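Local coordinates for ABC transporter substrate binding protein (Ribose) (Agrobacterium vitis, PDB 5DKV) that binds the sugar alpha-D-tagatopyranose and probably serves as the solute-binding component of a bacterial ABC transporter, at residues 66-71 and 91-96; 114-119 and 172-177. All coordinates share one frame; numbering follows the deposited sequence.

From the N terminus, the first of the two loops is closed by contact 1, where the lead into helix 70-81 meets the turn that follows strand 87-90; that helix and strand lie in the closed stretch. Contact 2 opens only after this loop is complete, so the two are in series. It joins the end of strand 112-115 to the start of helix 173-186, closing a longer loop that holds strand 137-140, helix 142-156 and strand 161-167, and brings together the two halves of the sheet around the bound sugar. Their centres lie about 10 Å apart, and the contacts touch: Thr117 OG1 is probably hydrogen-bonded to Pro92 O at 2.7 Å.

Contact 1: 66-71 and 91-96; sequences PDFNPV and APTDTT
Two loops at one end of the parallel sheet of an alpha/beta lobe meet here: 66-71 leads into helix 70-81, while the loop 91-96 follows strand 87-90. Thr93 carries most of the contact. Its methyl CG2 sits over one face of the Phe68 ring, 3.6 Å from the centroid and only 4° off the normal, which makes a nearly axial CH-pi contact. The Phe68 ring also carries its CE1 alongside the main chain of the other loop, 3.6 Å from Thr93 O. With CG anti to the backbone N (chi1 -167°), the phenyl group extends toward Thr93, and the two side chains run antiparallel alongside each other.

The hydroxyl branch of Thr93 turns toward the helix start. OG1 stands 3.1 Å from Pro70 N, but the proline nitrogen has no hydrogen to share, so this is packing; the polar partner of OG1 is Gln73 OE1. Beside it, Pro70 CG rests 4.0 Å from Asp94 CB. The helix start is held by Asn69 at the N-cap: its OD1 accepts from Val71 N at 3.0 Å, with the donor well above the carbonyl plane, while ND2 gives a fairly straight bond (167°) to Asp67 OD2. In the second loop, an Asx turn, Asp94 OD2 takes Thr96 N, at 2.9 Å, Thr96 OG1 and, just beyond the segment, Gln97 N.

No hydrogen bond joins the two segments. Asn69 and Asp67 brace the first loop and Asp94 the second, while Gln73 ties helix 70-81 to Ala91 O and Thr93 OG1. The join is made by van der Waals and CH-pi packing, chiefly threonine methyl on aromatic face. The Phe68 side chain, about 4 Å from the bound tagatose at the nearest atoms and touching Tyr42, carries this packing to the edge of the sugar pocket.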
# COMPACT_ATOMS: atom_id res chain seq x y z
N PRO A 66 -0.82 8.16 -13.86
CA PRO A 66 0.45 7.43 -13.93
C PRO A 66 1.43 7.79 -12.82
O PRO A 66 2.52 7.23 -12.81
CB PRO A 66 1.01 7.84 -15.29
CG PRO A 66 0.48 9.22 -15.49
CD PRO A 66 -0.87 9.26 -14.84
N ASP A 67 1.06 8.73 -11.94
CA ASP A 67 1.86 9.05 -10.76
C ASP A 67 0.96 9.23 -9.53
O ASP A 67 -0.21 9.60 -9.65
CB ASP A 67 2.73 10.30 -10.98
CG ASP A 67 1.94 11.54 -11.42
OD1 ASP A 67 0.85 11.40 -12.00
OD2 ASP A 67 2.46 12.66 -11.20
N PHE A 68 1.51 8.92 -8.36
CA PHE A 68 0.83 9.04 -7.07
C PHE A 68 0.88 10.51 -6.69
O PHE A 68 1.87 11.00 -6.13
CB PHE A 68 1.52 8.14 -6.02
CG PHE A 68 0.75 7.95 -4.75
CD1 PHE A 68 0.77 8.90 -3.75
CD2 PHE A 68 0.03 6.80 -4.54
CE1 PHE A 68 0.08 8.71 -2.56
CE2 PHE A 68 -0.68 6.59 -3.37
CZ PHE A 68 -0.66 7.55 -2.38
N ASN A 69 -0.17 11.23 -7.07
CA ASN A 69 -0.11 12.68 -7.10
C ASN A 69 -1.51 13.26 -7.17
O ASN A 69 -2.24 12.99 -8.13
CB ASN A 69 0.74 13.09 -8.32
CG ASN A 69 0.81 14.59 -8.55
OD1 ASN A 69 0.36 15.41 -7.74
ND2 ASN A 69 1.37 14.97 -9.70
N PRO A 70 -1.92 14.03 -6.15
CA PRO A 70 -3.29 14.56 -6.22
C PRO A 70 -3.55 15.50 -7.40
O PRO A 70 -4.71 15.62 -7.80
CB PRO A 70 -3.45 15.31 -4.89
CG PRO A 70 -2.07 15.68 -4.49
CD PRO A 70 -1.22 14.51 -4.93
N VAL A 71 -2.53 16.14 -7.94
CA VAL A 71 -2.74 17.06 -9.05
C VAL A 71 -3.25 16.29 -10.27
O VAL A 71 -4.13 16.77 -10.99
CB VAL A 71 -1.45 17.83 -9.37
CG1 VAL A 71 -1.60 18.73 -10.61
CG2 VAL A 71 -1.00 18.68 -8.17
N ALA A 91 -8.34 5.15 -3.96
CA ALA A 91 -7.20 5.27 -3.08
C ALA A 91 -6.68 6.72 -3.17
O ALA A 91 -5.89 7.06 -4.07
CB ALA A 91 -6.10 4.28 -3.48
N PRO A 92 -7.16 7.61 -2.27
CA PRO A 92 -6.80 9.03 -2.38
C PRO A 92 -5.32 9.23 -2.19
O PRO A 92 -4.75 8.60 -1.31
CB PRO A 92 -7.59 9.70 -1.25
CG PRO A 92 -7.83 8.57 -0.24
CD PRO A 92 -8.02 7.35 -1.10
N THR A 93 -4.72 10.08 -3.01
CA THR A 93 -3.29 10.32 -2.94
C THR A 93 -2.90 11.43 -1.99
O THR A 93 -1.73 11.78 -1.90
CB THR A 93 -2.73 10.65 -4.35
OG1 THR A 93 -3.54 11.66 -4.96
CG2 THR A 93 -2.70 9.41 -5.21
N ASP A 94 -3.87 12.00 -1.28
CA ASP A 94 -3.57 13.01 -0.28
C ASP A 94 -4.73 13.03 0.70
O ASP A 94 -5.88 13.00 0.28
CB ASP A 94 -3.39 14.38 -0.92
CG ASP A 94 -2.82 15.39 0.04
OD1 ASP A 94 -1.59 15.61 -0.02
OD2 ASP A 94 -3.59 15.96 0.85
N THR A 95 -4.43 13.10 2.00
CA THR A 95 -5.48 13.01 3.01
C THR A 95 -6.35 14.27 3.09
O THR A 95 -7.47 14.20 3.60
CB THR A 95 -4.89 12.71 4.41
OG1 THR A 95 -4.12 13.83 4.88
CG2 THR A 95 -4.02 11.46 4.36
N THR A 96 -5.82 15.40 2.63
CA THR A 96 -6.54 16.68 2.68
C THR A 96 -6.99 17.15 1.31
O THR A 96 -8.11 17.64 1.15
CB THR A 96 -5.69 17.79 3.34
OG1 THR A 96 -4.48 17.96 2.60
CG2 THR A 96 -5.35 17.42 4.73

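Contact 2: 114-119 and 172-177; sequences TVDTFI and VSTTDQ. With T6T (alpha-D-tagatopyranose), chain E.
One face of the Phe118 ring lies against Ser173 CB, 3.8 Å from the centroid and 18° off the normal, a CH-pi contact displaced toward the rim of the ring. Gln177 NE2 comes to the edge at CE2, near the ring plane. The rings of Phe118 and Tyr137 also stack edge-to-face. Placing CG between the backbone N and the carbonyl carbon (chi1 61°) brings the phenyl group of Phe118 up beside the first turn of helix 173-186.

Deeper in, Thr174 CG2 wedges against the other segment, 3.1 Å from Asp116 O and 3.7 Å from Thr117 CG2. The Asp116 and Thr174 side chains cross at about a right angle and converge on the sugar. O4 of the tagatose donates to Asp116 OD1 and O5 to Asp116 OD2, each at 2.7 Å, while Thr174 OG1 donates back to O5 at 2.8 Å. O5 is thus both donor and acceptor, gripped from the two segments at once; Arg178, Asp39, Asp254, Asn228 and Gln274 bind the sugar as well. Such a pocket, built from strand ends and a helix start, is typical of the cleft of periplasmic sugar-binding proteins.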
# COMPACT_ATOMS: atom_id res chain seq x y z
N THR A 114 -12.98 4.37 0.57
CA THR A 114 -11.56 4.54 0.26
C THR A 114 -10.84 3.20 0.56
O THR A 114 -11.13 2.49 1.53
CB THR A 114 -10.88 5.75 0.97
OG1 THR A 114 -10.70 5.50 2.37
CG2 THR A 114 -11.70 7.00 0.78
N VAL A 115 -9.99 2.84 -0.37
CA VAL A 115 -9.22 1.62 -0.33
C VAL A 115 -7.75 2.01 -0.23
O VAL A 115 -7.32 2.96 -0.89
CB VAL A 115 -9.48 0.71 -1.57
CG1 VAL A 115 -10.90 0.12 -1.52
CG2 VAL A 115 -9.29 1.47 -2.91
N ASP A 116 -7.01 1.28 0.60
CA ASP A 116 -5.56 1.47 0.84
C ASP A 116 -5.27 2.70 1.70
O ASP A 116 -4.80 2.57 2.84
CB ASP A 116 -4.79 1.53 -0.48
CG ASP A 116 -3.30 1.62 -0.28
OD1 ASP A 116 -2.77 0.91 0.62
OD2 ASP A 116 -2.67 2.39 -1.05
N THR A 117 -5.57 3.87 1.15
CA THR A 117 -5.35 5.15 1.80
C THR A 117 -6.68 5.79 2.22
O THR A 117 -7.75 5.32 1.81
CB THR A 117 -4.64 6.10 0.85
OG1 THR A 117 -5.40 6.16 -0.37
CG2 THR A 117 -3.24 5.61 0.57
N PHE A 118 -6.61 6.85 3.01
CA PHE A 118 -7.80 7.52 3.51
C PHE A 118 -7.76 9.02 3.33
O PHE A 118 -6.72 9.60 3.01
CB PHE A 118 -8.05 7.16 4.99
CG PHE A 118 -6.94 7.58 5.96
CD1 PHE A 118 -6.81 8.89 6.37
CD2 PHE A 118 -6.13 6.62 6.56
CE1 PHE A 118 -5.83 9.27 7.29
CE2 PHE A 118 -5.16 6.99 7.51
CZ PHE A 118 -5.02 8.32 7.85
N ILE A 119 -8.93 9.64 3.44
CA ILE A 119 -9.04 11.09 3.64
C ILE A 119 -9.48 11.38 5.07
O ILE A 119 -9.95 10.49 5.79
CB ILE A 119 -10.02 11.76 2.65
CG1 ILE A 119 -11.42 11.16 2.75
CG2 ILE A 119 -9.46 11.63 1.23
CD1 ILE A 119 -12.48 12.00 2.12
N VAL A 172 1.89 10.69 3.17
CA VAL A 172 1.18 9.58 2.55
C VAL A 172 0.67 8.71 3.69
O VAL A 172 1.46 8.27 4.50
CB VAL A 172 2.08 8.75 1.63
CG1 VAL A 172 1.31 7.55 1.06
CG2 VAL A 172 2.66 9.63 0.51
N SER A 173 -0.64 8.49 3.78
CA SER A 173 -1.21 7.97 5.02
C SER A 173 -0.66 6.59 5.38
O SER A 173 -0.33 6.32 6.53
CB SER A 173 -2.74 7.93 4.94
OG SER A 173 -3.22 6.88 4.11
N THR A 174 -0.55 5.74 4.39
CA THR A 174 -0.13 4.35 4.60
C THR A 174 1.34 4.27 5.02
O THR A 174 1.68 3.61 6.00
CB THR A 174 -0.30 3.55 3.34
OG1 THR A 174 0.27 4.29 2.26
CG2 THR A 174 -1.80 3.28 3.06
N THR A 175 2.21 4.90 4.24
CA THR A 175 3.63 4.82 4.52
C THR A 175 4.05 5.66 5.73
O THR A 175 5.02 5.33 6.39
CB THR A 175 4.44 5.21 3.29
OG1 THR A 175 4.06 6.53 2.88
CG2 THR A 175 4.20 4.22 2.13
N ASP A 176 3.29 6.71 6.05
CA ASP A 176 3.46 7.41 7.32
C ASP A 176 3.22 6.44 8.48
O ASP A 176 3.98 6.39 9.45
CB ASP A 176 2.49 8.60 7.45
CG ASP A 176 2.99 9.87 6.78
OD1 ASP A 176 4.11 9.88 6.24
OD2 ASP A 176 2.22 10.86 6.82
N GLN A 177 2.16 5.64 8.37
CA GLN A 177 1.80 4.71 9.44
C GLN A 177 2.86 3.61 9.55
O GLN A 177 3.21 3.19 10.65
CB GLN A 177 0.42 4.11 9.20
CG GLN A 177 -0.70 5.06 9.59
CD GLN A 177 -2.07 4.48 9.31
OE1 GLN A 177 -2.27 3.87 8.27
NE2 GLN A 177 -2.98 4.61 10.28
O3 T6T E . 2.50 0.11 -0.77
C3 T6T E . 1.46 0.26 -1.72
C4 T6T E . 0.38 1.05 -1.12
O4 T6T E . -0.17 0.32 0.04
C5 T6T E . 0.86 2.38 -0.73
O5 T6T E . -0.21 3.21 -0.24
C6 T6T E . 1.44 3.14 -1.90
O6 T6T E . 2.48 2.34 -2.53
C2 T6T E . 1.99 1.04 -2.94
O2 T6T E . 0.94 1.15 -3.87
C1 T6T E . 3.18 0.45 -3.58
O1 T6T E . 2.94 -0.84 -4.06